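Local coordinates for carbon dioxide concentrating mechanism protein (Gloeobacter violaceus, PDB 4JW0), which probably forms the pentameric vertices of the carboxysome shell, closing the polyhedral compartment in which RuBisCO is sequestered, at the interface of chains A and B. Numbering follows the deposited sequence. Chains: chain A/B, Carbon dioxide concentrating mechanism protein.

Contact 1: the interface of chains A and B. Residues chain A 12-16; chain B 47, 79-82.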
ATOM      1  N   SER A  12       5.857 -23.878   3.876  1.00 23.60           N
ATOM      2  CA  SER A  12       7.138 -23.403   4.378  1.00 31.36           C
ATOM      3  C   SER A  12       7.386 -24.026   5.749  1.00 29.54           C
ATOM      4  O   SER A  12       6.600 -23.830   6.672  1.00 37.41           O
ATOM      5  CB  SER A  12       7.120 -21.872   4.486  1.00 30.02           C
ATOM      6  OG  SER A  12       8.255 -21.360   5.173  1.00 25.69           O
ATOM      7  N   SER A  13       8.470 -24.785   5.881  1.00 36.39           N
ATOM      8  CA  SER A  13       8.800 -25.411   7.164  1.00 33.48           C
ATOM      9  C   SER A  13       9.744 -24.522   7.968  1.00 30.61           C
ATOM     10  O   SER A  13       9.596 -24.374   9.185  1.00 38.42           O
ATOM     11  CB  SER A  13       9.437 -26.788   6.950  1.00 35.86           C
ATOM     12  OG  SER A  13      10.573 -26.692   6.112  1.00 39.11           O
ATOM     13  N   GLN A  14      10.720 -23.938   7.281  1.00 27.94           N
ATOM     14  CA  GLN A  14      11.656 -23.022   7.918  1.00 25.69           C
ATOM     15  C   GLN A  14      11.116 -21.602   7.811  1.00 27.09           C
ATOM     16  O   GLN A  14      11.195 -20.973   6.757  1.00 28.91           O
ATOM     17  CB  GLN A  14      13.016 -23.115   7.246  1.00 31.13           C
ATOM     18  CG  GLN A  14      14.171 -22.699   8.135  1.00 51.79           C
ATOM     19  CD  GLN A  14      15.509 -22.806   7.430  1.00 57.62           C
ATOM     20  OE1 GLN A  14      15.676 -23.609   6.508  1.00 49.29           O
ATOM     21  NE2 GLN A  14      16.467 -21.994   7.857  1.00 57.85           N
ATOM     22  N   LYS A  15      10.563 -21.107   8.910  1.00 29.70           N
ATOM     23  CA  LYS A  15       9.874 -19.828   8.900  1.00 27.90           C
ATOM     24  C   LYS A  15       9.891 -19.197  10.277  1.00 33.74           C
ATOM     25  O   LYS A  15      10.259 -19.841  11.263  1.00 28.32           O
ATOM     26  CB  LYS A  15       8.433 -20.030   8.443  1.00 26.89           C
ATOM     27  CG  LYS A  15       7.602 -20.875   9.394  1.00 36.47           C
ATOM     28  CD  LYS A  15       6.300 -21.328   8.746  1.00 32.16           C
ATOM     29  CE  LYS A  15       5.730 -22.540   9.460  1.00 32.64           C
ATOM     30  NZ  LYS A  15       4.754 -23.271   8.621  1.00 36.52           N
ATOM     31  N   GLU A  16       9.491 -17.931  10.342  1.00 23.25           N
ATOM     32  CA  GLU A  16       9.336 -17.253  11.619  1.00 31.05           C
ATOM     33  C   GLU A  16       8.378 -18.068  12.486  1.00 32.72           C
ATOM     34  O   GLU A  16       7.317 -18.473  12.022  1.00 28.71           O
ATOM     35  CB  GLU A  16       8.792 -15.841  11.407  1.00 27.65           C
ATOM     36  CG  GLU A  16       9.805 -14.861  10.842  1.00 28.32           C
ATOM     37  CD  GLU A  16      10.839 -14.428  11.869  1.00 33.27           C
ATOM     38  OE1 GLU A  16      10.612 -14.655  13.076  1.00 38.21           O
ATOM     39  OE2 GLU A  16      11.875 -13.857  11.465  1.00 33.68           O
TER
ATOM     40  N   VAL B  47      15.299 -15.164   8.987  1.00 30.52           N
ATOM     41  CA  VAL B  47      15.086 -16.596   8.819  1.00 28.85           C
ATOM     42  C   VAL B  47      16.374 -17.267   8.343  1.00 34.40           C
ATOM     43  O   VAL B  47      16.721 -18.355   8.799  1.00 39.80           O
ATOM     44  CB  VAL B  47      13.952 -16.871   7.808  1.00 31.55           C
ATOM     45  CG1 VAL B  47      13.911 -18.338   7.430  1.00 30.48           C
ATOM     46  CG2 VAL B  47      12.603 -16.430   8.382  1.00 29.87           C
ATOM     47  N   ILE B  79       9.346 -14.048   5.781  1.00 21.53           N
ATOM     48  CA  ILE B  79       8.680 -14.765   6.865  1.00 25.03           C
ATOM     49  C   ILE B  79       8.933 -16.270   6.809  1.00 22.93           C
ATOM     50  O   ILE B  79       8.751 -16.972   7.802  1.00 27.13           O
ATOM     51  CB  ILE B  79       7.157 -14.467   6.941  1.00 25.82           C
ATOM     52  CG1 ILE B  79       6.427 -14.920   5.674  1.00 26.28           C
ATOM     53  CG2 ILE B  79       6.929 -12.986   7.184  1.00 26.51           C
ATOM     54  CD1 ILE B  79       4.905 -14.864   5.807  1.00 32.12           C
ATOM     55  N   GLY B  80       9.368 -16.764   5.659  1.00 25.14           N
ATOM     56  CA  GLY B  80       9.694 -18.170   5.548  1.00 27.78           C
ATOM     57  C   GLY B  80      10.327 -18.558   4.229  1.00 28.66           C
ATOM     58  O   GLY B  80      10.162 -17.892   3.201  1.00 22.88           O
ATOM     59  N   ILE B  81      11.061 -19.661   4.265  1.00 24.61           N
ATOM     60  CA  ILE B  81      11.589 -20.262   3.058  1.00 21.04           C
ATOM     61  C   ILE B  81      10.570 -21.264   2.536  1.00 22.96           C
ATOM     62  O   ILE B  81      10.058 -22.082   3.294  1.00 28.43           O
ATOM     63  CB  ILE B  81      12.921 -20.978   3.341  1.00 28.85           C
ATOM     64  CG1 ILE B  81      13.973 -19.957   3.780  1.00 29.79           C
ATOM     65  CG2 ILE B  81      13.367 -21.749   2.115  1.00 25.93           C
ATOM     66  CD1 ILE B  81      15.279 -20.569   4.246  1.00 32.16           C
ATOM     67  N   ILE B  82      10.281 -21.196   1.240  1.00 24.63           N
ATOM     68  CA  ILE B  82       9.247 -22.034   0.640  1.00 24.17           C
ATOM     69  C   ILE B  82       9.780 -23.411   0.258  1.00 33.32           C
ATOM     70  O   ILE B  82      10.818 -23.524  -0.399  1.00 29.80           O
ATOM     71  CB  ILE B  82       8.645 -21.354  -0.603  1.00 26.37           C
ATOM     72  CG1 ILE B  82       7.827 -20.133  -0.172  1.00 24.84           C
ATOM     73  CG2 ILE B  82       7.774 -22.323  -1.389  1.00 30.13           C
ATOM     74  CD1 ILE B  82       7.299 -19.297  -1.316  1.00 24.54           C
TER
HETATM   75  O   HOH W   1      11.233 -24.136   4.547  1.00 36.46           O

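Contact 2: the interface of chains A and B. Residues chain A 16, 19, 24, 73-74; chain B 1, 58, 62, 66, 77-79.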
ATOM      1  N   GLU A  16       9.491 -17.931  10.342  1.00 23.25           N
ATOM      2  CA  GLU A  16       9.336 -17.253  11.619  1.00 31.05           C
ATOM      3  C   GLU A  16       8.378 -18.068  12.486  1.00 32.72           C
ATOM      4  O   GLU A  16       7.317 -18.473  12.022  1.00 28.71           O
ATOM      5  CB  GLU A  16       8.792 -15.841  11.407  1.00 27.65           C
ATOM      6  CG  GLU A  16       9.805 -14.861  10.842  1.00 28.32           C
ATOM      7  CD  GLU A  16      10.839 -14.428  11.869  1.00 33.27           C
ATOM      8  OE1 GLU A  16      10.612 -14.655  13.076  1.00 38.21           O
ATOM      9  OE2 GLU A  16      11.875 -13.857  11.465  1.00 33.68           O
ATOM     10  N   MET A  19       4.545 -17.774  12.740  1.00 29.16           N
ATOM     11  CA  MET A  19       3.721 -18.178  11.597  1.00 27.37           C
ATOM     12  C   MET A  19       3.309 -19.650  11.618  1.00 32.55           C
ATOM     13  O   MET A  19       2.626 -20.122  10.709  1.00 39.36           O
ATOM     14  CB  MET A  19       4.453 -17.862  10.296  1.00 29.29           C
ATOM     15  CG  MET A  19       4.666 -16.371  10.059  1.00 25.04           C
ATOM     16  SD  MET A  19       3.123 -15.443  10.036  1.00 29.44           S
ATOM     17  CE  MET A  19       2.293 -16.285   8.689  1.00 35.65           C
ATOM     18  N   PHE A  24      -1.295 -21.125   4.055  1.00 24.05           N
ATOM     19  CA  PHE A  24      -1.053 -20.123   3.024  1.00 23.24           C
ATOM     20  C   PHE A  24      -1.726 -20.532   1.727  1.00 24.62           C
ATOM     21  O   PHE A  24      -1.408 -21.580   1.166  1.00 28.35           O
ATOM     22  CB  PHE A  24       0.449 -19.958   2.769  1.00 20.82           C
ATOM     23  CG  PHE A  24       1.241 -19.561   3.985  1.00 24.24           C
ATOM     24  CD1 PHE A  24       1.041 -18.330   4.597  1.00 28.05           C
ATOM     25  CD2 PHE A  24       2.210 -20.407   4.500  1.00 24.22           C
ATOM     26  CE1 PHE A  24       1.780 -17.961   5.703  1.00 31.95           C
ATOM     27  CE2 PHE A  24       2.953 -20.038   5.607  1.00 30.55           C
ATOM     28  CZ  PHE A  24       2.735 -18.820   6.211  1.00 27.25           C
ATOM     29  N   PRO A  73       3.572 -11.558  11.387  1.00 19.58           N
ATOM     30  CA  PRO A  73       4.017 -10.751  10.243  1.00 17.87           C
ATOM     31  C   PRO A  73       3.285 -11.126   8.954  1.00 17.89           C
ATOM     32  O   PRO A  73       3.912 -11.483   7.952  1.00 21.99           O
ATOM     33  CB  PRO A  73       5.511 -11.075  10.149  1.00 20.26           C
ATOM     34  CG  PRO A  73       5.639 -12.442  10.740  1.00 23.50           C
ATOM     35  CD  PRO A  73       4.591 -12.538  11.809  1.00 19.53           C
ATOM     36  N   VAL A  74       1.959 -11.027   8.991  1.00 18.09           N
ATOM     37  CA  VAL A  74       1.119 -11.361   7.843  1.00 15.93           C
ATOM     38  C   VAL A  74       0.464 -10.104   7.281  1.00 15.39           C
ATOM     39  O   VAL A  74       0.033  -9.229   8.034  1.00 21.17           O
ATOM     40  CB  VAL A  74       0.010 -12.370   8.215  1.00 24.53           C
ATOM     41  CG1 VAL A  74       0.610 -13.726   8.478  1.00 40.87           C
ATOM     42  CG2 VAL A  74      -0.786 -11.888   9.425  1.00 23.75           C
TER
ATOM     43  N   MET B   1       0.885 -11.619   1.137  1.00 19.16           N
ATOM     44  CA  MET B   1       2.309 -11.995   0.931  1.00 22.84           C
ATOM     45  C   MET B   1       2.543 -12.300  -0.536  1.00 24.00           C
ATOM     46  O   MET B   1       1.599 -12.541  -1.299  1.00 19.62           O
ATOM     47  CB  MET B   1       2.681 -13.223   1.769  1.00 21.22           C
ATOM     48  CG  MET B   1       2.666 -12.978   3.282  1.00 21.10           C
ATOM     49  SD  MET B   1       1.023 -13.002   4.030  1.00 23.83           S
ATOM     50  CE  MET B   1       0.639 -14.754   3.945  1.00 21.19           C
ATOM     51  N   SER B  58       6.356 -10.490   3.403  1.00 18.47           N
ATOM     52  CA  SER B  58       5.263  -9.573   3.692  1.00 18.89           C
ATOM     53  C   SER B  58       5.734  -8.126   3.598  1.00 19.89           C
ATOM     54  O   SER B  58       6.914  -7.825   3.793  1.00 18.37           O
ATOM     55  CB  SER B  58       4.705  -9.833   5.092  1.00 18.49           C
ATOM     56  OG  SER B  58       4.146 -11.129   5.167  1.00 20.84           O
ATOM     57  N   ALA B  62       3.572  -5.331   8.876  1.00 20.80           N
ATOM     58  CA  ALA B  62       3.845  -6.743   9.117  1.00 21.21           C
ATOM     59  C   ALA B  62       5.318  -6.959   9.458  1.00 17.91           C
ATOM     60  O   ALA B  62       5.657  -7.813  10.271  1.00 20.82           O
ATOM     61  CB  ALA B  62       3.480  -7.556   7.895  1.00 19.71           C
ATOM     62  N   VAL B  66       8.026  -8.964  13.909  1.00 24.34           N
ATOM     63  CA  VAL B  66       9.081  -9.884  14.320  1.00 24.38           C
ATOM     64  C   VAL B  66       9.828  -9.310  15.517  1.00 25.78           C
ATOM     65  O   VAL B  66      10.201  -8.135  15.520  1.00 27.01           O
ATOM     66  CB  VAL B  66      10.068 -10.133  13.170  1.00 26.81           C
ATOM     67  CG1 VAL B  66      11.179 -11.067  13.609  1.00 41.77           C
ATOM     68  CG2 VAL B  66       9.332 -10.699  11.960  1.00 27.54           C
ATOM     69  N   VAL B  77       9.640  -7.984   5.023  1.00 18.84           N
ATOM     70  CA  VAL B  77      10.258  -9.027   5.824  1.00 14.85           C
ATOM     71  C   VAL B  77      10.095 -10.405   5.190  1.00 19.27           C
ATOM     72  O   VAL B  77       9.028 -10.750   4.685  1.00 19.66           O
ATOM     73  CB  VAL B  77       9.653  -9.054   7.251  1.00 20.39           C
ATOM     74  CG1 VAL B  77       8.149  -9.304   7.194  1.00 20.39           C
ATOM     75  CG2 VAL B  77      10.336 -10.104   8.109  1.00 23.82           C
ATOM     76  N   VAL B  78      11.170 -11.183   5.200  1.00 19.32           N
ATOM     77  CA  VAL B  78      11.086 -12.598   4.854  1.00 16.83           C
ATOM     78  C   VAL B  78      10.440 -13.333   6.030  1.00 20.87           C
ATOM     79  O   VAL B  78      10.917 -13.235   7.163  1.00 22.69           O
ATOM     80  CB  VAL B  78      12.485 -13.197   4.577  1.00 21.54           C
ATOM     81  CG1 VAL B  78      12.394 -14.698   4.345  1.00 26.31           C
ATOM     82  CG2 VAL B  78      13.136 -12.518   3.378  1.00 23.55           C
ATOM     83  N   ILE B  79       9.346 -14.048   5.781  1.00 21.53           N
ATOM     84  CA  ILE B  79       8.680 -14.765   6.865  1.00 25.03           C
ATOM     85  C   ILE B  79       8.933 -16.270   6.809  1.00 22.93           C
ATOM     86  O   ILE B  79       8.751 -16.972   7.802  1.00 27.13           O
ATOM     87  CB  ILE B  79       7.157 -14.467   6.941  1.00 25.82           C
ATOM     88  CG1 ILE B  79       6.427 -14.920   5.674  1.00 26.28           C
ATOM     89  CG2 ILE B  79       6.929 -12.986   7.184  1.00 26.51           C
ATOM     90  CD1 ILE B  79       4.905 -14.864   5.807  1.00 32.12           C
TER
HETATM   91  O   HOH W   2      12.514 -12.419   9.010  1.00 28.11           O

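Contact 1: the interface of chains A and B
A:Gln14 and A:Glu16 in a loop of one subunit pair in antiparallel fashion with B:Ile81 and B:Ile79 on strand 76-81 of its neighbour, a beta bridge centred on A:Lys15 and B:Gly80 that joins two OB-fold subunits of the CcmL/EutN pentamer. B:Ile81 N donates to A:Gln14 O at 2.8 Å, while A:Glu16 N reaches B:Ile79 O at 2.8 Å. Beyond this backbone pairing, A:Ser12 adds a side-chain bond: its hydroxyl OG, anti to the backbone N (chi1 170°), gives a hydrogen bond to B:Ile81 O at 2.7 Å. It comes from above the carbonyl plane, 53° out of it, and the same oxygen also meets water 1, which is held by A:Gln14 N and A:Ser13 OG. An alanine in place of A:Ser12 would probably cost B:Ile81 O its hydroxyl partner, leaving it to lean on water 1, and weaken the hold of the loop on the end of the strand. Next along the loop, the extended A:Gln14 side chain runs beside that of B:Ile81 and in the same direction, with the amide carbon CD 3.9 Å from the methyl CD1. B:Val47 fills in alongside, its CG1 facing A:Gln14 O and its CG2 touching the A:Glu16 methylene CG at 4.0 Å. A:Lys15 lays its CB over B:Gly80 CA at 3.7 Å, and its extended chain then runs back along its own subunit. There the side-chain amine NZ caps A:Ser12 O at 2.7 Å, bracing the loop from A:Ser12 to A:Lys15 from within its own chain.

Contact 2: the interface of chains A and B
A:Pro73 and B:Ser58 supply a direct polar link at this part of the OB-fold pentamer interface: the serine hydroxyl OG donates to the proline carbonyl O at 2.8 Å. The hydroxyl lies beside its own backbone N (chi1 -64°), from where it meets the carbonyl, tilted 25° from its plane. A second polar connection runs through water 2, which bridges the A:Glu16 carboxylate oxygen OE2, at 2.9 Å, and the backbone O of B:Val78. The bend of the glutamate chain at chi2 (-74°) carries the carboxylate towards this water and B:Val66.

Apolar contacts surround these links. B:Val66 crosses the glutamate at about a right angle and sets both methyls against the carboxylate, CG1 lying 3.8 Å from CD, so that one side of the carboxylate rests on hydrocarbon while OE2 keeps its water. The ring of A:Pro73 is lodged between B:Ile79 and the 3-10 helix 60-65 of chain B: its CB lies 3.8 Å from the isoleucine methyl CG2, which also touches the ring CG, and the methyl of B:Ala62 packs against the proline CA at 4.0 Å. B:Ile79 thus serves two neighbours with different branches, for its CD1 extends further to the thioether methyl CE of A:Met19, a looser contact at 4.1 Å. At the far end, near the start of chain B, B:Met1 and A:Phe24 cross at about a right angle. The methionine chain curls round, and its terminal methyl CE meets the phenylalanine ring at CD1, 3.7 Å away, with CE1 almost as near.

Contact 1 and contact 2 are neighbouring parts of one subunit boundary, their C-alpha centres about 9 Å apart, and they share A:Glu16 and B:Ile79. Strand 76-81 of chain B runs through both: its later residues pair with the chain A loop in contact 1, while its earlier ones join 3-10 helix 60-65 and strand 54-59 in contact 2. The backbone bond between the shared residues therefore couples a strand-like seam to a mainly apolar patch. Because the same boundary recurs between successive subunits around the homopentamer, the two together probably help fix the angle between neighbours in the shell vertex.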